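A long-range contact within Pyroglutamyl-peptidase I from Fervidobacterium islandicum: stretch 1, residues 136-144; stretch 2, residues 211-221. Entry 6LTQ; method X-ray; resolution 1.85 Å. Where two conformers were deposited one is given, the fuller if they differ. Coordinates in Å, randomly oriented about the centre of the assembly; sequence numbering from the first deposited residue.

Stretch 1, residues 136-144: ELLKKKKIP
Stretch 2, residues 211-221: RLILENLKEFI

Two helix ends from distant parts of one chain meet here mainly through apolar side chains; no hydrogen bond crosses between the stretches, and 322 Å² of surface is buried, both sides summed. Residues 136-140 and 211-215 are each the last part of a helix that begins earlier in the chain. Their axes come within 10.4 Å, with 126° between the N-to-C directions, so the helices run obliquely, nearer antiparallel than parallel. The register is set by Leu-138 and Leu-212, whose CA atoms lie 7.5 Å apart.

Stretch 2 opens with Arg-211, helical at phi/psi -57/-44, which has no contact with stretch 1. Its carbonyl accepts the backbone bond from Glu-215, Glu-215 N to Arg-211 O at 2.8 Å. Leu-212 is the hub. Its CA-to-CB bond points toward stretch 1, the rotamer is m,t (-77°, 161°), and it touches four residues. Leu-137 CD2 and Leu-138 CD2 each approach Leu-212 CB at 4.2 Å, while Leu-212 CD1 reaches Ile-143 CD1 at 3.7 Å and Lys-141 CB at 3.9 Å. One leucine therefore packs against both the last helical turn of stretch 1 and the segment that follows it.

That segment has a definite path. Lys-141 (-87/14) leaves helical geometry, Lys-142 takes positive phi (72/29), and Ile-143 is extended (-113/122). Ile-143 N bonds to Leu-138 O at 3.0 Å, holding the chain close to the helix it has just left, and Ile-143, m,t, has its CA-to-CB bond pointing toward stretch 2. Lys-141, m,m,t,t, touches Leu-212 with the base of its side chain, and its NZ is hydrogen-bonded elsewhere in the structure.

Ile-213, m,t, sets off sideways, but its end comes nearer: its CD1 lies 4.4 Å from CD1 of Leu-138, itself m,t and buried. Leu-214 (m,t) and Glu-215 (m,t) remain helical and make no contact with stretch 1.

Asn-216 (-116/21) is the first residue to leave helical phi/psi, and its side chain turns back on its own helix. With chi1 -68° and chi2 -84°, Asn-216 ND2 donates to Leu-212 O at 2.8 Å, nearly straight at 172°. ND2 is thus held within its own stretch, and the amide also lies beside an apolar neighbour, Leu-137 CD1 approaching Asn-216 CG at 3.7 Å. Leu-137 is t (-173°) at chi1 and off-rotamer at chi2 (131°).

Leu-217 to Glu-219 form a 3-10 segment, with Glu-219 N to Asn-216 O at 3.0 Å; Lys-218 NZ bonds back to Glu-215 O at 2.7 Å. This short turn leads to Phe-220 (-114/-10), whose CA-to-CB bond points toward stretch 1, with chi1 -48° and chi2 -47°. Leu-137 CD1 meets the ring at its edge, near its plane, 3.9 Å from Phe-220 CZ. Leu-137 thereby links Leu-212, Asn-216 and Phe-220. Ile-221, chi1 p and chi2 t, ends the stretch out of reach.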

ATOM      1  N   GLU D 136      -8.552 -16.389 -14.412  1.00 23.41           N
ATOM      2  CA  GLU D 136      -8.020 -16.265 -15.757  1.00 25.04           C
ATOM      3  C   GLU D 136      -9.095 -15.798 -16.735  1.00 20.92           C
ATOM      4  O   GLU D 136      -8.818 -14.990 -17.621  1.00 21.90           O
ATOM      5  CB  GLU D 136      -7.417 -17.593 -16.201  1.00 28.98           C
ATOM      6  CG  GLU D 136      -5.911 -17.629 -16.044  1.00 49.24           C
ATOM      7  CD  GLU D 136      -5.211 -16.788 -17.109  1.00 74.58           C
ATOM      8  OE1 GLU D 136      -4.551 -17.374 -17.994  1.00 78.67           O
ATOM      9  OE2 GLU D 136      -5.325 -15.544 -17.058  1.00 64.41           O
ATOM     10  N   LEU D 137     -10.329 -16.281 -16.573  1.00 17.67           N
ATOM     11  CA  LEU D 137     -11.429 -15.839 -17.433  1.00 22.79           C
ATOM     12  C   LEU D 137     -11.693 -14.351 -17.273  1.00 18.92           C
ATOM     13  O   LEU D 137     -11.840 -13.621 -18.265  1.00 17.52           O
ATOM     14  CB  LEU D 137     -12.710 -16.612 -17.111  1.00 19.49           C
ATOM     15  CG  LEU D 137     -13.844 -16.313 -18.104  1.00 22.85           C
ATOM     16  CD1 LEU D 137     -14.462 -17.619 -18.589  1.00 29.22           C
ATOM     17  CD2 LEU D 137     -14.899 -15.435 -17.506  1.00 23.01           C
ATOM     18  N   LEU D 138     -11.783 -13.880 -16.024  1.00 18.14           N
ATOM     19  CA  LEU D 138     -12.046 -12.464 -15.779  1.00 15.81           C
ATOM     20  C   LEU D 138     -10.953 -11.573 -16.371  1.00 19.63           C
ATOM     21  O   LEU D 138     -11.252 -10.586 -17.061  1.00 18.09           O
ATOM     22  CB  LEU D 138     -12.186 -12.220 -14.283  1.00 17.03           C
ATOM     23  CG  LEU D 138     -13.454 -12.843 -13.683  1.00 15.26           C
ATOM     24  CD1 LEU D 138     -13.464 -12.691 -12.175  1.00 15.03           C
ATOM     25  CD2 LEU D 138     -14.698 -12.204 -14.311  1.00 17.82           C
ATOM     26  N   LYS D 139      -9.682 -11.950 -16.184  1.00 16.28           N
ATOM     27  CA  LYS D 139      -8.593 -11.135 -16.730  1.00 16.50           C
ATOM     28  C   LYS D 139      -8.650 -11.113 -18.250  1.00 18.17           C
ATOM     29  O   LYS D 139      -8.447 -10.068 -18.884  1.00 18.20           O
ATOM     30  CB  LYS D 139      -7.217 -11.660 -16.299  1.00 14.73           C
ATOM     31  CG  LYS D 139      -6.865 -11.592 -14.797  1.00 22.24           C
ATOM     32  CD  LYS D 139      -5.548 -12.347 -14.579  1.00 25.79           C
ATOM     33  CE  LYS D 139      -5.264 -12.537 -13.106  1.00 25.80           C
ATOM     34  NZ  LYS D 139      -4.783 -11.248 -12.506  1.00 19.69           N
ATOM     35  N   LYS D 140      -8.999 -12.249 -18.851  1.00 18.64           N
ATOM     36  CA  LYS D 140      -8.961 -12.311 -20.301  1.00 20.78           C
ATOM     37  C   LYS D 140     -10.058 -11.449 -20.873  1.00 19.05           C
ATOM     38  O   LYS D 140      -9.989 -10.973 -22.014  1.00 21.52           O
ATOM     39  CB  LYS D 140      -9.150 -13.748 -20.668  1.00 22.62           C
ATOM     40  CG  LYS D 140      -7.935 -14.241 -21.329  1.00 41.69           C
ATOM     41  CD  LYS D 140      -6.817 -13.784 -20.189  1.00 65.43           C
ATOM     42  CE  LYS D 140      -5.365 -13.937 -20.757  1.00 72.75           C
ATOM     43  NZ  LYS D 140      -4.700 -15.212 -21.323  1.00 71.05           N
ATOM     44  N   LYS D 141     -11.105 -11.254 -20.078  1.00 16.87           N
ATOM     45  CA  LYS D 141     -12.183 -10.318 -20.388  1.00 18.88           C
ATOM     46  C   LYS D 141     -11.891  -8.889 -19.909  1.00 24.04           C
ATOM     47  O   LYS D 141     -12.820  -8.071 -19.799  1.00 21.20           O
ATOM     48  CB  LYS D 141     -13.494 -10.772 -19.738  1.00 20.69           C
ATOM     49  CG  LYS D 141     -13.946 -12.163 -20.184  1.00 25.95           C
ATOM     50  CD  LYS D 141     -14.339 -12.168 -21.656  1.00 28.55           C
ATOM     51  CE  LYS D 141     -14.786 -13.571 -22.061  1.00 43.46           C
ATOM     52  NZ  LYS D 141     -15.344 -13.615 -23.434  1.00 39.85           N
ATOM     53  N   LYS D 142     -10.634  -8.608 -19.551  1.00 22.43           N
ATOM     54  CA  LYS D 142     -10.136  -7.267 -19.213  1.00 19.63           C
ATOM     55  C   LYS D 142     -10.656  -6.753 -17.873  1.00 20.41           C
ATOM     56  O   LYS D 142     -10.798  -5.537 -17.674  1.00 19.36           O
ATOM     57  CB  LYS D 142     -10.447  -6.253 -20.320  1.00 18.14           C
ATOM     58  CG  LYS D 142      -9.946  -6.694 -21.706  1.00 21.85           C
ATOM     59  CD  LYS D 142     -10.246  -5.624 -22.741  1.00 27.19           C
ATOM     60  CE  LYS D 142     -10.030  -6.151 -24.147  1.00 37.64           C
ATOM     61  NZ  LYS D 142      -8.630  -6.598 -24.352  1.00 58.75           N
ATOM     62  N   ILE D 143     -10.936  -7.650 -16.938  1.00 15.27           N
ATOM     63  CA  ILE D 143     -11.405  -7.265 -15.614  1.00 14.59           C
ATOM     64  C   ILE D 143     -10.327  -7.621 -14.601  1.00 10.78           C
ATOM     65  O   ILE D 143      -9.967  -8.804 -14.476  1.00 14.12           O
ATOM     66  CB  ILE D 143     -12.742  -7.937 -15.269  1.00 16.49           C
ATOM     67  CG1 ILE D 143     -13.796  -7.584 -16.331  1.00 22.30           C
ATOM     68  CG2 ILE D 143     -13.212  -7.494 -13.905  1.00 18.39           C
ATOM     69  CD1 ILE D 143     -15.199  -8.160 -16.043  1.00 19.49           C
ATOM     70  N   PRO D 144      -9.814  -6.669 -13.823  1.00 13.01           N
ATOM     71  CA  PRO D 144      -8.839  -7.003 -12.773  1.00 12.69           C
ATOM     72  C   PRO D 144      -9.413  -8.014 -11.785  1.00 14.22           C
ATOM     73  O   PRO D 144     -10.526  -7.850 -11.283  1.00 13.06           O
ATOM     74  CB  PRO D 144      -8.558  -5.651 -12.095  1.00 12.65           C
ATOM     75  CG  PRO D 144      -8.888  -4.639 -13.144  1.00 14.25           C
ATOM     76  CD  PRO D 144     -10.038  -5.216 -13.947  1.00 13.37           C
ATOM     77  N   ARG D 211     -21.647 -11.451 -13.540  1.00 21.10           N
ATOM     78  CA  ARG D 211     -22.391 -11.987 -14.684  1.00 22.34           C
ATOM     79  C   ARG D 211     -21.553 -12.993 -15.452  1.00 23.62           C
ATOM     80  O   ARG D 211     -22.012 -14.098 -15.762  1.00 23.54           O
ATOM     81  CB  ARG D 211     -22.870 -10.805 -15.541  1.00 23.50           C
ATOM     82  CG  ARG D 211     -23.777 -11.087 -16.751  1.00 44.41           C
ATOM     83  CD  ARG D 211     -23.471 -10.305 -17.980  1.00 51.29           C
ATOM     84  NE  ARG D 211     -23.561  -8.866 -17.710  1.00 66.09           N
ATOM     85  CZ  ARG D 211     -23.445  -7.847 -18.571  1.00 66.02           C
ATOM     86  NH1 ARG D 211     -23.457  -8.013 -19.884  1.00 72.94           N
ATOM     87  NH2 ARG D 211     -23.526  -6.577 -18.075  1.00 62.72           N
ATOM     88  N   LEU D 212     -20.284 -12.664 -15.677  1.00 24.91           N
ATOM     89  CA  LEU D 212     -19.405 -13.562 -16.412  1.00 16.56           C
ATOM     90  C   LEU D 212     -19.143 -14.857 -15.655  1.00 23.90           C
ATOM     91  O   LEU D 212     -18.949 -15.912 -16.274  1.00 25.41           O
ATOM     92  CB  LEU D 212     -18.079 -12.871 -16.739  1.00 17.47           C
ATOM     93  CG  LEU D 212     -18.106 -11.866 -17.896  1.00 26.11           C
ATOM     94  CD1 LEU D 212     -16.895 -10.912 -17.830  1.00 23.07           C
ATOM     95  CD2 LEU D 212     -18.157 -12.607 -19.236  1.00 26.93           C
ATOM     96  N   ILE D 213     -19.047 -14.791 -14.325  1.00 16.90           N
ATOM     97  CA  ILE D 213     -18.867 -16.020 -13.557  1.00 19.36           C
ATOM     98  C   ILE D 213     -20.088 -16.919 -13.731  1.00 24.55           C
ATOM     99  O   ILE D 213     -19.970 -18.124 -13.991  1.00 23.76           O
ATOM    100  CB  ILE D 213     -18.606 -15.710 -12.073  1.00 20.63           C
ATOM    101  CG1 ILE D 213     -17.278 -14.950 -11.876  1.00 15.35           C
ATOM    102  CG2 ILE D 213     -18.597 -17.016 -11.262  1.00 18.57           C
ATOM    103  CD1 ILE D 213     -17.118 -14.412 -10.464  1.00 15.40           C
ATOM    104  N   LEU D 214     -21.280 -16.332 -13.600  1.00 24.13           N
ATOM    105  CA  LEU D 214     -22.517 -17.097 -13.741  1.00 25.95           C
ATOM    106  C   LEU D 214     -22.656 -17.670 -15.142  1.00 28.76           C
ATOM    107  O   LEU D 214     -23.066 -18.826 -15.307  1.00 35.20           O
ATOM    108  CB  LEU D 214     -23.713 -16.213 -13.410  1.00 25.76           C
ATOM    109  CG  LEU D 214     -23.853 -15.800 -11.947  1.00 22.78           C
ATOM    110  CD1 LEU D 214     -24.872 -14.668 -11.804  1.00 26.36           C
ATOM    111  CD2 LEU D 214     -24.195 -17.002 -11.039  1.00 20.65           C
ATOM    112  N   GLU D 215     -22.296 -16.890 -16.169  1.00 30.07           N
ATOM    113  CA  GLU D 215     -22.437 -17.363 -17.542  1.00 30.27           C
ATOM    114  C   GLU D 215     -21.485 -18.503 -17.871  1.00 40.71           C
ATOM    115  O   GLU D 215     -21.763 -19.267 -18.799  1.00 33.99           O
ATOM    116  CB  GLU D 215     -22.188 -16.233 -18.544  1.00 28.14           C
ATOM    117  CG  GLU D 215     -23.333 -15.267 -18.729  1.00 31.51           C
ATOM    118  CD  GLU D 215     -22.969 -14.118 -19.659  1.00 37.10           C
ATOM    119  OE1 GLU D 215     -21.820 -14.087 -20.144  1.00 37.79           O
ATOM    120  OE2 GLU D 215     -23.805 -13.212 -19.850  1.00 37.46           O
ATOM    121  N   ASN D 216     -20.365 -18.637 -17.157  1.00 25.69           N
ATOM    122  CA  ASN D 216     -19.345 -19.608 -17.537  1.00 31.49           C
ATOM    123  C   ASN D 216     -19.143 -20.699 -16.486  1.00 27.44           C
ATOM    124  O   ASN D 216     -18.113 -21.380 -16.495  1.00 26.44           O
ATOM    125  CB  ASN D 216     -18.030 -18.881 -17.835  1.00 26.50           C
ATOM    126  CG  ASN D 216     -18.120 -18.035 -19.083  1.00 36.04           C
ATOM    127  OD1 ASN D 216     -17.936 -18.537 -20.190  1.00 33.27           O
ATOM    128  ND2 ASN D 216     -18.424 -16.742 -18.915  1.00 25.71           N
ATOM    129  N   LEU D 217     -20.140 -20.899 -15.619  1.00 28.42           N
ATOM    130  CA  LEU D 217     -19.985 -21.735 -14.435  1.00 28.43           C
ATOM    131  C   LEU D 217     -19.553 -23.151 -14.787  1.00 33.97           C
ATOM    132  O   LEU D 217     -18.821 -23.790 -14.023  1.00 32.55           O
ATOM    133  CB  LEU D 217     -21.301 -21.758 -13.662  1.00 34.45           C
ATOM    134  CG  LEU D 217     -21.267 -21.815 -12.138  1.00 43.15           C
ATOM    135  CD1 LEU D 217     -20.060 -21.077 -11.582  1.00 28.19           C
ATOM    136  CD2 LEU D 217     -22.542 -21.210 -11.600  1.00 46.58           C
ATOM    137  N   LYS D 218     -20.011 -23.670 -15.930  1.00 33.92           N
ATOM    138  CA  LYS D 218     -19.687 -25.044 -16.316  1.00 37.60           C
ATOM    139  C   LYS D 218     -18.192 -25.284 -16.345  1.00 38.85           C
ATOM    140  O   LYS D 218     -17.735 -26.355 -15.922  1.00 43.69           O
ATOM    141  CB  LYS D 218     -20.244 -25.406 -17.698  1.00 40.65           C
ATOM    142  CG  LYS D 218     -21.761 -25.405 -17.888  1.00 65.05           C
ATOM    143  CD  LYS D 218     -22.288 -24.012 -17.737  1.00 79.44           C
ATOM    144  CE  LYS D 218     -21.598 -23.081 -18.728  1.00 90.04           C
ATOM    145  NZ  LYS D 218     -22.399 -21.884 -19.050  1.00 95.41           N
ATOM    146  N   GLU D 219     -17.416 -24.302 -16.803  1.00 31.29           N
ATOM    147  CA  GLU D 219     -15.973 -24.441 -16.928  0.61 35.41           C
ATOM    148  C   GLU D 219     -15.247 -24.373 -15.590  1.00 29.67           C
ATOM    149  O   GLU D 219     -14.020 -24.497 -15.568  1.00 33.27           O
ATOM    150  CB  GLU D 219     -15.424 -23.360 -17.856  0.61 37.61           C
ATOM    151  CG  GLU D 219     -16.164 -23.240 -19.172  0.61 42.19           C
ATOM    152  CD  GLU D 219     -15.443 -23.917 -20.326  0.61 49.36           C
ATOM    153  OE1 GLU D 219     -15.335 -25.163 -20.323  0.61 52.38           O
ATOM    154  OE2 GLU D 219     -14.982 -23.201 -21.240  0.61 54.53           O
ATOM    155  N   PHE D 220     -15.958 -24.135 -14.485  1.00 29.76           N
ATOM    156  CA  PHE D 220     -15.319 -24.016 -13.180  1.00 26.93           C
ATOM    157  C   PHE D 220     -15.687 -25.125 -12.209  1.00 26.23           C
ATOM    158  O   PHE D 220     -15.046 -25.244 -11.157  1.00 25.43           O
ATOM    159  CB  PHE D 220     -15.672 -22.662 -12.542  1.00 22.71           C
ATOM    160  CG  PHE D 220     -15.493 -21.499 -13.463  1.00 22.76           C
ATOM    161  CD1 PHE D 220     -14.337 -21.369 -14.216  1.00 22.43           C
ATOM    162  CD2 PHE D 220     -16.485 -20.538 -13.588  1.00 22.11           C
ATOM    163  CE1 PHE D 220     -14.162 -20.292 -15.064  1.00 20.78           C
ATOM    164  CE2 PHE D 220     -16.316 -19.464 -14.448  1.00 18.39           C
ATOM    165  CZ  PHE D 220     -15.156 -19.348 -15.184  1.00 24.51           C
ATOM    166  N   ILE D 221     -16.667 -25.965 -12.531  1.00 32.97           N
ATOM    167  CA  ILE D 221     -17.037 -27.024 -11.595  1.00 26.22           C
ATOM    168  C   ILE D 221     -16.962 -28.393 -12.259  1.00 46.86           C
ATOM    169  O   ILE D 221     -16.084 -28.642 -13.084  1.00 53.63           O
ATOM    170  CB  ILE D 221     -18.424 -26.795 -11.004  1.00 32.08           C
ATOM    171  CG1 ILE D 221     -19.465 -26.738 -12.116  1.00 47.85           C
ATOM    172  CG2 ILE D 221     -18.441 -25.533 -10.141  1.00 37.13           C
ATOM    173  CD1 ILE D 221     -20.873 -26.734 -11.603  1.00 47.10           C
TER